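Local coordinates for octenoyl-CoA reductase/carboxylase (Streptomyces sp., PDB 4A0S), which probably catalyses the NADPH-dependent reductive carboxylation of 2-octenoyl-CoA, a step that supplies an unusual extender unit for polyketide (cinnabaramide) biosynthesis, at residues S253-G265 with E433-T445. Numbering follows the deposited sequence.
Sequences SSAQKEAAVRALG and EDRLNPLRGLTAT. With NAP (NADP nicotinamide-adenine-dinucleotide phosphate), chain F.
Leu439 and Pro438 press on the C-terminal end of helix 255-263, and this is the tight part of the contact. One methyl of Leu439, CD2, sits 3.3 Å from Ala260 O and also meets the flank of Leu264, the two leucine side chains crossing at about a right angle. Leu264 swings its CG beside its own backbone N (chi1 -60°), which carries Leu264 CD2 to within 3.6 Å of Pro438 CG. Leu442 adds its CD1 over the backbone of Ala260, 3.8 Å from CA, and against the methyl of Ala263. Small alanines on this helix face let the leucines come down onto the main chain.

Toward the other end the contact turns polar and opens to solvent at Thr443 and Thr445, though Ala444 stays buried, tied by backbone bonding to Arg404. A water donates to both Gln256 O and Thr443 O, bridging the two backbones. The Gln256 chain, bent at chi2 (84°), lies alongside Thr443 to Thr445, with CB 3.3 Å from Thr443 O and its amide end beside the main chain of Thr445. Cut back to an alanine here, the side chain would lose its CG and amide contacts with Ala444 O and the Thr445 main chain, probably opening a gap beside Thr445. Next to it, Ala444 CB rests 3.7 Å from Lys257 CE, on the extended chain whose NZ, also bonded to Ser403, reaches the 2'-phosphate of NADP. Ser253 OG donates to the same phosphate oxygen, O3X, over 2.7 Å, while Ser254 OG caps the helix by accepting from Lys257 N.

The C-terminal tail thus runs along one flank of a helix of the Rossmann-type nucleotide-binding domain, ending beside the first turn, where Lys257 holds the 2'-phosphate. Helix 232-243 backs Leu264 and Leu439, and Val261 faces strands 247-252 and 269-271 of the parallel sheet.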
ATOM      1  N   SER A 253       1.990  12.960  31.526  1.00 25.69           N
ATOM      2  CA  SER A 253       2.055  12.521  32.916  1.00 26.76           C
ATOM      3  C   SER A 253       1.891  13.668  33.899  1.00 27.32           C
ATOM      4  O   SER A 253       1.863  13.435  35.101  1.00 28.28           O
ATOM      5  CB  SER A 253       3.350  11.753  33.185  1.00 26.39           C
ATOM      6  OG  SER A 253       4.465  12.609  33.073  1.00 26.55           O
ATOM      7  N   SER A 254       1.760  14.901  33.401  1.00 27.15           N
ATOM      8  CA  SER A 254       1.660  16.064  34.285  1.00 27.47           C
ATOM      9  C   SER A 254       0.867  17.211  33.689  1.00 27.49           C
ATOM     10  O   SER A 254       0.717  17.320  32.463  1.00 26.72           O
ATOM     11  CB  SER A 254       3.057  16.570  34.672  1.00 27.85           C
ATOM     12  OG  SER A 254       3.688  17.216  33.574  1.00 26.57           O
ATOM     13  N   ALA A 255       0.381  18.082  34.572  1.00 27.82           N
ATOM     14  CA  ALA A 255      -0.342  19.288  34.169  1.00 27.78           C
ATOM     15  C   ALA A 255       0.520  20.236  33.321  1.00 27.34           C
ATOM     16  O   ALA A 255       0.004  20.908  32.437  1.00 27.07           O
ATOM     17  CB  ALA A 255      -0.891  20.000  35.383  1.00 28.58           C
ATOM     18  N   GLN A 256       1.822  20.291  33.594  1.00 27.20           N
ATOM     19  CA  GLN A 256       2.734  21.126  32.808  1.00 27.32           C
ATOM     20  C   GLN A 256       2.831  20.567  31.391  1.00 26.11           C
ATOM     21  O   GLN A 256       2.804  21.310  30.405  1.00 25.67           O
ATOM     22  CB  GLN A 256       4.134  21.211  33.447  1.00 27.66           C
ATOM     23  CG  GLN A 256       4.201  21.956  34.817  1.00 30.46           C
ATOM     24  CD  GLN A 256       3.850  21.064  36.022  1.00 34.54           C
ATOM     25  OE1 GLN A 256       3.049  20.133  35.912  1.00 34.27           O
ATOM     26  NE2 GLN A 256       4.460  21.355  37.179  1.00 35.96           N
ATOM     27  N   LYS A 257       2.921  19.248  31.304  1.00 25.53           N
ATOM     28  CA  LYS A 257       2.997  18.580  30.024  1.00 24.78           C
ATOM     29  C   LYS A 257       1.670  18.691  29.280  1.00 24.70           C
ATOM     30  O   LYS A 257       1.656  18.886  28.067  1.00 24.45           O
ATOM     31  CB  LYS A 257       3.445  17.138  30.214  1.00 24.61           C
ATOM     32  CG  LYS A 257       4.925  17.048  30.569  1.00 23.98           C
ATOM     33  CD  LYS A 257       5.323  15.675  31.016  1.00 23.04           C
ATOM     34  CE  LYS A 257       6.830  15.588  31.119  1.00 22.38           C
ATOM     35  NZ  LYS A 257       7.244  14.284  31.667  1.00 23.26           N
ATOM     36  N   GLU A 258       0.555  18.592  29.997  1.00 24.88           N
ATOM     37  CA  GLU A 258      -0.733  18.899  29.385  1.00 24.79           C
ATOM     38  C   GLU A 258      -0.751  20.320  28.815  1.00 24.56           C
ATOM     39  O   GLU A 258      -1.209  20.553  27.692  1.00 24.33           O
ATOM     40  CB  GLU A 258      -1.881  18.736  30.373  1.00 25.25           C
ATOM     41  CG  GLU A 258      -3.169  19.384  29.840  1.00 26.12           C
ATOM     42  CD  GLU A 258      -4.409  18.917  30.539  1.00 27.25           C
ATOM     43  OE1 GLU A 258      -4.282  18.231  31.570  1.00 28.14           O
ATOM     44  OE2 GLU A 258      -5.507  19.246  30.050  1.00 28.28           O
ATOM     45  N   ALA A 259      -0.266  21.275  29.600  1.00 24.53           N
ATOM     46  CA  ALA A 259      -0.219  22.655  29.141  1.00 24.06           C
ATOM     47  C   ALA A 259       0.579  22.732  27.839  1.00 23.16           C
ATOM     48  O   ALA A 259       0.171  23.407  26.887  1.00 22.71           O
ATOM     49  CB  ALA A 259       0.365  23.538  30.200  1.00 24.55           C
ATOM     50  N   ALA A 260       1.704  22.019  27.799  1.00 22.50           N
ATOM     51  CA  ALA A 260       2.552  21.979  26.605  1.00 22.01           C
ATOM     52  C   ALA A 260       1.787  21.477  25.387  1.00 21.49           C
ATOM     53  O   ALA A 260       1.793  22.120  24.330  1.00 21.59           O
ATOM     54  CB  ALA A 260       3.767  21.112  26.868  1.00 21.75           C
ATOM     55  N   VAL A 261       1.106  20.349  25.531  1.00 21.63           N
ATOM     56  CA  VAL A 261       0.367  19.785  24.389  1.00 21.42           C
ATOM     57  C   VAL A 261      -0.849  20.642  24.020  1.00 21.76           C
ATOM     58  O   VAL A 261      -1.242  20.696  22.858  1.00 21.71           O
ATOM     59  CB  VAL A 261      -0.064  18.308  24.593  1.00 21.62           C
ATOM     60  CG1 VAL A 261       1.138  17.406  24.819  1.00 21.53           C
ATOM     61  CG2 VAL A 261      -1.050  18.168  25.746  1.00 21.32           C
ATOM     62  N   ARG A 262      -1.440  21.325  24.992  1.00 22.13           N
ATOM     63  CA  ARG A 262      -2.559  22.199  24.656  0.70 22.30           C
ATOM     64  C   ARG A 262      -2.055  23.382  23.861  1.00 22.50           C
ATOM     65  O   ARG A 262      -2.711  23.830  22.933  1.00 22.41           O
ATOM     66  CB  ARG A 262      -3.297  22.654  25.906  0.70 22.82           C
ATOM     67  CG  ARG A 262      -4.010  21.537  26.561  0.70 22.11           C
ATOM     68  CD  ARG A 262      -4.898  22.016  27.673  0.70 21.82           C
ATOM     69  NE  ARG A 262      -5.708  20.895  28.102  0.70 21.96           N
ATOM     70  CZ  ARG A 262      -6.817  20.500  27.486  0.70 22.53           C
ATOM     71  NH1 ARG A 262      -7.262  21.157  26.424  0.70 21.98           N
ATOM     72  NH2 ARG A 262      -7.481  19.442  27.935  0.70 23.17           N
ATOM     73  N   ALA A 263      -0.857  23.861  24.207  1.00 22.68           N
ATOM     74  CA  ALA A 263      -0.237  24.981  23.497  1.00 23.10           C
ATOM     75  C   ALA A 263       0.067  24.629  22.044  1.00 22.96           C
ATOM     76  O   ALA A 263       0.170  25.514  21.187  1.00 23.10           O
ATOM     77  CB  ALA A 263       1.032  25.434  24.222  1.00 23.08           C
ATOM     78  N   LEU A 264       0.217  23.331  21.776  1.00 22.88           N
ATOM     79  CA  LEU A 264       0.339  22.818  20.417  1.00 22.64           C
ATOM     80  C   LEU A 264      -1.028  22.540  19.783  1.00 23.05           C
ATOM     81  O   LEU A 264      -1.116  22.036  18.660  1.00 23.49           O
ATOM     82  CB  LEU A 264       1.171  21.537  20.423  1.00 21.97           C
ATOM     83  CG  LEU A 264       2.597  21.666  20.961  1.00 21.97           C
ATOM     84  CD1 LEU A 264       3.160  20.278  21.213  1.00 21.42           C
ATOM     85  CD2 LEU A 264       3.483  22.411  20.008  1.00 20.18           C
ATOM     86  N   GLY A 265      -2.099  22.855  20.497  1.00 23.59           N
ATOM     87  CA  GLY A 265      -3.429  22.687  19.935  1.00 24.00           C
ATOM     88  C   GLY A 265      -3.978  21.282  20.059  1.00 24.05           C
ATOM     89  O   GLY A 265      -4.986  20.937  19.415  1.00 24.29           O
ATOM     90  N   GLU A 433       6.074  34.969  15.280  1.00 27.14           N
ATOM     91  CA  GLU A 433       7.097  34.399  16.136  1.00 27.27           C
ATOM     92  C   GLU A 433       6.464  33.535  17.212  1.00 26.21           C
ATOM     93  O   GLU A 433       7.035  32.531  17.627  1.00 25.05           O
ATOM     94  CB  GLU A 433       7.896  35.531  16.769  1.00 29.66           C
ATOM     95  CG  GLU A 433       9.125  35.073  17.478  1.00 33.36           C
ATOM     96  CD  GLU A 433      10.084  36.197  17.740  1.00 40.60           C
ATOM     97  OE1 GLU A 433       9.615  37.324  18.046  1.00 43.14           O
ATOM     98  OE2 GLU A 433      11.311  35.951  17.615  1.00 44.27           O
ATOM     99  N   ASP A 434       5.272  33.927  17.656  1.00 27.38           N
ATOM    100  CA  ASP A 434       4.553  33.167  18.686  1.00 27.58           C
ATOM    101  C   ASP A 434       3.950  31.879  18.157  1.00 26.12           C
ATOM    102  O   ASP A 434       3.995  30.841  18.833  1.00 25.66           O
ATOM    103  CB  ASP A 434       3.488  34.031  19.378  1.00 30.57           C
ATOM    104  CG  ASP A 434       4.104  35.141  20.213  1.00 34.81           C
ATOM    105  OD1 ASP A 434       5.308  35.033  20.545  1.00 36.71           O
ATOM    106  OD2 ASP A 434       3.397  36.129  20.519  1.00 39.66           O
ATOM    107  N   ARG A 435       3.402  31.932  16.948  1.00 25.66           N
ATOM    108  CA  ARG A 435       2.940  30.719  16.293  1.00 25.17           C
ATOM    109  C   ARG A 435       4.119  29.763  16.116  1.00 23.21           C
ATOM    110  O   ARG A 435       3.966  28.550  16.234  1.00 23.06           O
ATOM    111  CB  ARG A 435       2.272  31.016  14.946  1.00 26.47           C
ATOM    112  CG  ARG A 435       2.317  29.811  13.952  1.00 29.03           C
ATOM    113  CD  ARG A 435       1.023  29.569  13.197  1.00 35.97           C
ATOM    114  NE  ARG A 435       1.073  28.334  12.395  1.00 40.66           N
ATOM    115  CZ  ARG A 435       0.962  27.095  12.885  1.00 42.82           C
ATOM    116  NH1 ARG A 435       0.815  26.883  14.193  1.00 42.82           N
ATOM    117  NH2 ARG A 435       1.004  26.053  12.064  1.00 45.18           N
ATOM    118  N   LEU A 436       5.290  30.321  15.830  1.00 22.05           N
ATOM    119  CA  LEU A 436       6.482  29.524  15.608  1.00 21.45           C
ATOM    120  C   LEU A 436       7.068  28.969  16.894  1.00 20.87           C
ATOM    121  O   LEU A 436       7.860  28.043  16.853  1.00 21.28           O
ATOM    122  CB  LEU A 436       7.541  30.330  14.865  1.00 21.91           C
ATOM    123  CG  LEU A 436       7.162  30.693  13.435  1.00 22.23           C
ATOM    124  CD1 LEU A 436       8.169  31.653  12.875  1.00 22.88           C
ATOM    125  CD2 LEU A 436       7.048  29.429  12.561  1.00 22.91           C
ATOM    126  N   ASN A 437       6.682  29.520  18.036  1.00 20.55           N
ATOM    127  CA  ASN A 437       7.230  29.044  19.302  1.00 20.32           C
ATOM    128  C   ASN A 437       6.148  28.807  20.315  1.00 20.47           C
ATOM    129  O   ASN A 437       6.142  29.470  21.351  1.00 21.15           O
ATOM    130  CB  ASN A 437       8.230  30.049  19.868  1.00 21.15           C
ATOM    131  CG  ASN A 437       9.483  30.134  19.044  1.00 21.36           C
ATOM    132  OD1 ASN A 437      10.420  29.370  19.253  1.00 22.19           O
ATOM    133  ND2 ASN A 437       9.513  31.069  18.111  1.00 20.14           N
ATOM    134  N   PRO A 438       5.235  27.848  20.035  1.00 20.64           N
ATOM    135  CA  PRO A 438       4.138  27.552  20.942  1.00 21.28           C
ATOM    136  C   PRO A 438       4.640  27.155  22.320  1.00 21.18           C
ATOM    137  O   PRO A 438       3.982  27.423  23.327  1.00 21.72           O
ATOM    138  CB  PRO A 438       3.443  26.365  20.276  1.00 22.17           C
ATOM    139  CG  PRO A 438       4.459  25.787  19.347  1.00 21.71           C
ATOM    140  CD  PRO A 438       5.212  26.966  18.854  1.00 20.75           C
ATOM    141  N   LEU A 439       5.816  26.537  22.360  1.00 20.48           N
ATOM    142  CA  LEU A 439       6.356  26.027  23.613  1.00 20.87           C
ATOM    143  C   LEU A 439       7.334  26.960  24.309  1.00 21.27           C
ATOM    144  O   LEU A 439       7.951  26.566  25.297  1.00 21.87           O
ATOM    145  CB  LEU A 439       7.000  24.658  23.390  1.00 20.70           C
ATOM    146  CG  LEU A 439       6.058  23.565  22.873  1.00 22.15           C
ATOM    147  CD1 LEU A 439       6.818  22.268  22.757  1.00 23.77           C
ATOM    148  CD2 LEU A 439       4.803  23.390  23.764  1.00 23.18           C
ATOM    149  N   ARG A 440       7.449  28.197  23.837  1.00 21.86           N
ATOM    150  CA  ARG A 440       8.426  29.115  24.406  1.00 23.74           C
ATOM    151  C   ARG A 440       8.225  29.208  25.919  1.00 24.48           C
ATOM    152  O   ARG A 440       7.102  29.405  26.392  1.00 24.52           O
ATOM    153  CB  ARG A 440       8.296  30.508  23.796  1.00 25.06           C
ATOM    154  CG  ARG A 440       9.405  31.440  24.224  1.00 29.91           C
ATOM    155  CD  ARG A 440       8.983  32.908  24.183  1.00 36.75           C
ATOM    156  NE  ARG A 440       8.306  33.286  22.937  1.00 40.04           N
ATOM    157  CZ  ARG A 440       8.845  33.245  21.717  1.00 40.11           C
ATOM    158  NH1 ARG A 440      10.086  32.809  21.533  1.00 41.37           N
ATOM    159  NH2 ARG A 440       8.126  33.631  20.669  1.00 40.56           N
ATOM    160  N   GLY A 441       9.309  29.022  26.663  1.00 25.28           N
ATOM    161  CA  GLY A 441       9.279  29.240  28.116  1.00 26.66           C
ATOM    162  C   GLY A 441       8.610  28.152  28.946  1.00 25.74           C
ATOM    163  O   GLY A 441       8.649  28.207  30.177  1.00 27.11           O
ATOM    164  N   LEU A 442       8.002  27.165  28.291  1.00 23.51           N
ATOM    165  CA  LEU A 442       7.314  26.083  29.005  1.00 23.35           C
ATOM    166  C   LEU A 442       8.286  25.027  29.454  1.00 23.70           C
ATOM    167  O   LEU A 442       9.271  24.772  28.784  1.00 23.51           O
ATOM    168  CB  LEU A 442       6.247  25.431  28.132  1.00 22.05           C
ATOM    169  CG  LEU A 442       5.092  26.330  27.679  1.00 22.37           C
ATOM    170  CD1 LEU A 442       3.973  25.462  27.142  1.00 20.99           C
ATOM    171  CD2 LEU A 442       4.602  27.230  28.806  1.00 23.32           C
ATOM    172  N   THR A 443       8.005  24.433  30.611  1.00 24.75           N
ATOM    173  CA  THR A 443       8.821  23.368  31.156  1.00 25.62           C
ATOM    174  C   THR A 443       7.908  22.278  31.684  1.00 26.11           C
ATOM    175  O   THR A 443       6.687  22.445  31.711  1.00 25.93           O
ATOM    176  CB  THR A 443       9.747  23.875  32.305  1.00 27.71           C
ATOM    177  OG1 THR A 443       8.940  24.275  33.414  1.00 28.23           O
ATOM    178  CG2 THR A 443      10.615  25.051  31.854  1.00 27.95           C
ATOM    179  N   ALA A 444       8.495  21.164  32.111  1.00 27.53           N
ATOM    180  CA  ALA A 444       7.714  20.053  32.625  1.00 29.06           C
ATOM    181  C   ALA A 444       7.515  20.138  34.136  1.00 31.02           C
ATOM    182  O   ALA A 444       6.764  19.325  34.705  1.00 32.47           O
ATOM    183  CB  ALA A 444       8.350  18.710  32.248  1.00 29.90           C
ATOM    184  N   THR A 445       8.163  21.111  34.786  1.00 32.23           N
ATOM    185  CA  THR A 445       7.998  21.297  36.234  1.00 34.91           C
ATOM    186  C   THR A 445       7.252  22.579  36.565  1.00 35.91           C
ATOM    187  O   THR A 445       7.532  23.633  35.985  1.00 36.22           O
ATOM    188  CB  THR A 445       9.344  21.341  36.938  1.00 36.68           C
ATOM    189  OG1 THR A 445      10.082  22.471  36.444  1.00 37.96           O
ATOM    190  CG2 THR A 445      10.121  20.044  36.659  1.00 36.50           C
TER
HETATM  191  PA  NAP F1447      11.512  13.429  25.098  1.00  5.60           P
HETATM  192  O1A NAP F1447      11.533  14.843  24.406  1.00  7.99           O
HETATM  193  O2A NAP F1447      12.189  13.322  26.432  1.00  7.57           O
HETATM  194  O5B NAP F1447      10.026  13.068  25.268  1.00  8.14           O
HETATM  195  C5B NAP F1447       9.734  11.769  25.743  1.00  9.24           C
HETATM  196  C4B NAP F1447       8.371  11.848  26.411  1.00  8.98           C
HETATM  197  O4B NAP F1447       8.076  10.512  26.841  1.00  7.77           O
HETATM  198  C3B NAP F1447       8.360  12.747  27.666  1.00  7.70           C
HETATM  199  O3B NAP F1447       7.532  13.847  27.345  1.00  8.15           O
HETATM  200  C2B NAP F1447       7.607  11.935  28.708  1.00  8.37           C
HETATM  201  O2B NAP F1447       6.198  12.141  28.635  1.00  8.43           O
HETATM  202  C1B NAP F1447       7.872  10.523  28.325  1.00  8.36           C
HETATM  203  N9A NAP F1447       9.152  10.108  28.952  1.00 13.12           N
HETATM  204  C8A NAP F1447      10.244  10.841  29.223  1.00 16.20           C
HETATM  205  N7A NAP F1447      11.201  10.070  29.758  1.00 13.35           N
HETATM  206  C5A NAP F1447      10.691   8.848  29.817  1.00 14.95           C
HETATM  207  C6A NAP F1447      11.191   7.661  30.292  1.00 14.65           C
HETATM  208  N6A NAP F1447      12.432   7.611  30.775  1.00 16.70           N
HETATM  209  N1A NAP F1447      10.424   6.585  30.217  1.00 12.42           N
HETATM  210  C2A NAP F1447       9.201   6.634  29.696  1.00 11.40           C
HETATM  211  N3A NAP F1447       8.673   7.754  29.254  1.00 13.73           N
HETATM  212  C4A NAP F1447       9.410   8.867  29.306  1.00 13.93           C
HETATM  213  O3  NAP F1447      12.136  12.321  24.126  1.00  5.52           O
HETATM  214  PN  NAP F1447      11.706  12.149  22.586  1.00  3.29           P
HETATM  215  O1N NAP F1447      12.779  13.022  21.845  1.00  3.54           O
HETATM  216  O2N NAP F1447      10.248  12.418  22.316  1.00  4.92           O
HETATM  217  O5D NAP F1447      12.106  10.612  22.431  1.00  2.78           O
HETATM  218  C5D NAP F1447      11.243   9.692  23.093  1.00  2.00           C
HETATM  219  C4D NAP F1447      11.796   8.333  22.773  1.00  3.10           C
HETATM  220  O4D NAP F1447      11.793   8.222  21.307  1.00  8.66           O
HETATM  221  C3D NAP F1447      13.257   8.160  23.191  1.00  8.53           C
HETATM  222  O3D NAP F1447      13.303   6.799  23.669  1.00 10.58           O
HETATM  223  C2D NAP F1447      14.036   8.321  21.903  1.00  6.73           C
HETATM  224  O2D NAP F1447      15.279   7.581  21.934  1.00 10.19           O
HETATM  225  C1D NAP F1447      13.072   7.613  20.971  1.00  7.52           C
HETATM  226  N1N NAP F1447      13.250   8.212  19.669  1.00  7.99           N
HETATM  227  C2N NAP F1447      13.414   7.350  18.606  1.00  6.94           C
HETATM  228  C3N NAP F1447      13.570   7.936  17.382  1.00  7.02           C
HETATM  229  C7N NAP F1447      13.760   7.010  16.244  1.00  4.75           C
HETATM  230  O7N NAP F1447      13.667   5.785  16.375  1.00  7.85           O
HETATM  231  N7N NAP F1447      14.074   7.633  15.140  1.00  2.01           N
HETATM  232  C4N NAP F1447      13.565   9.323  17.202  1.00  8.98           C
HETATM  233  C5N NAP F1447      13.388  10.198  18.259  1.00  8.81           C
HETATM  234  C6N NAP F1447      13.221   9.629  19.511  1.00  9.99           C
HETATM  235  P2B NAP F1447       5.369  11.666  29.930  1.00 12.20           P
HETATM  236  O1X NAP F1447       4.015  12.504  29.586  1.00 12.30           O
HETATM  237  O2X NAP F1447       5.079  10.082  29.877  1.00 15.96           O
HETATM  238  O3X NAP F1447       6.230  12.184  31.056  1.00 11.34           O
HETATM  239  O   HOH W   1       4.409  23.203  30.098  1.00  2.00           O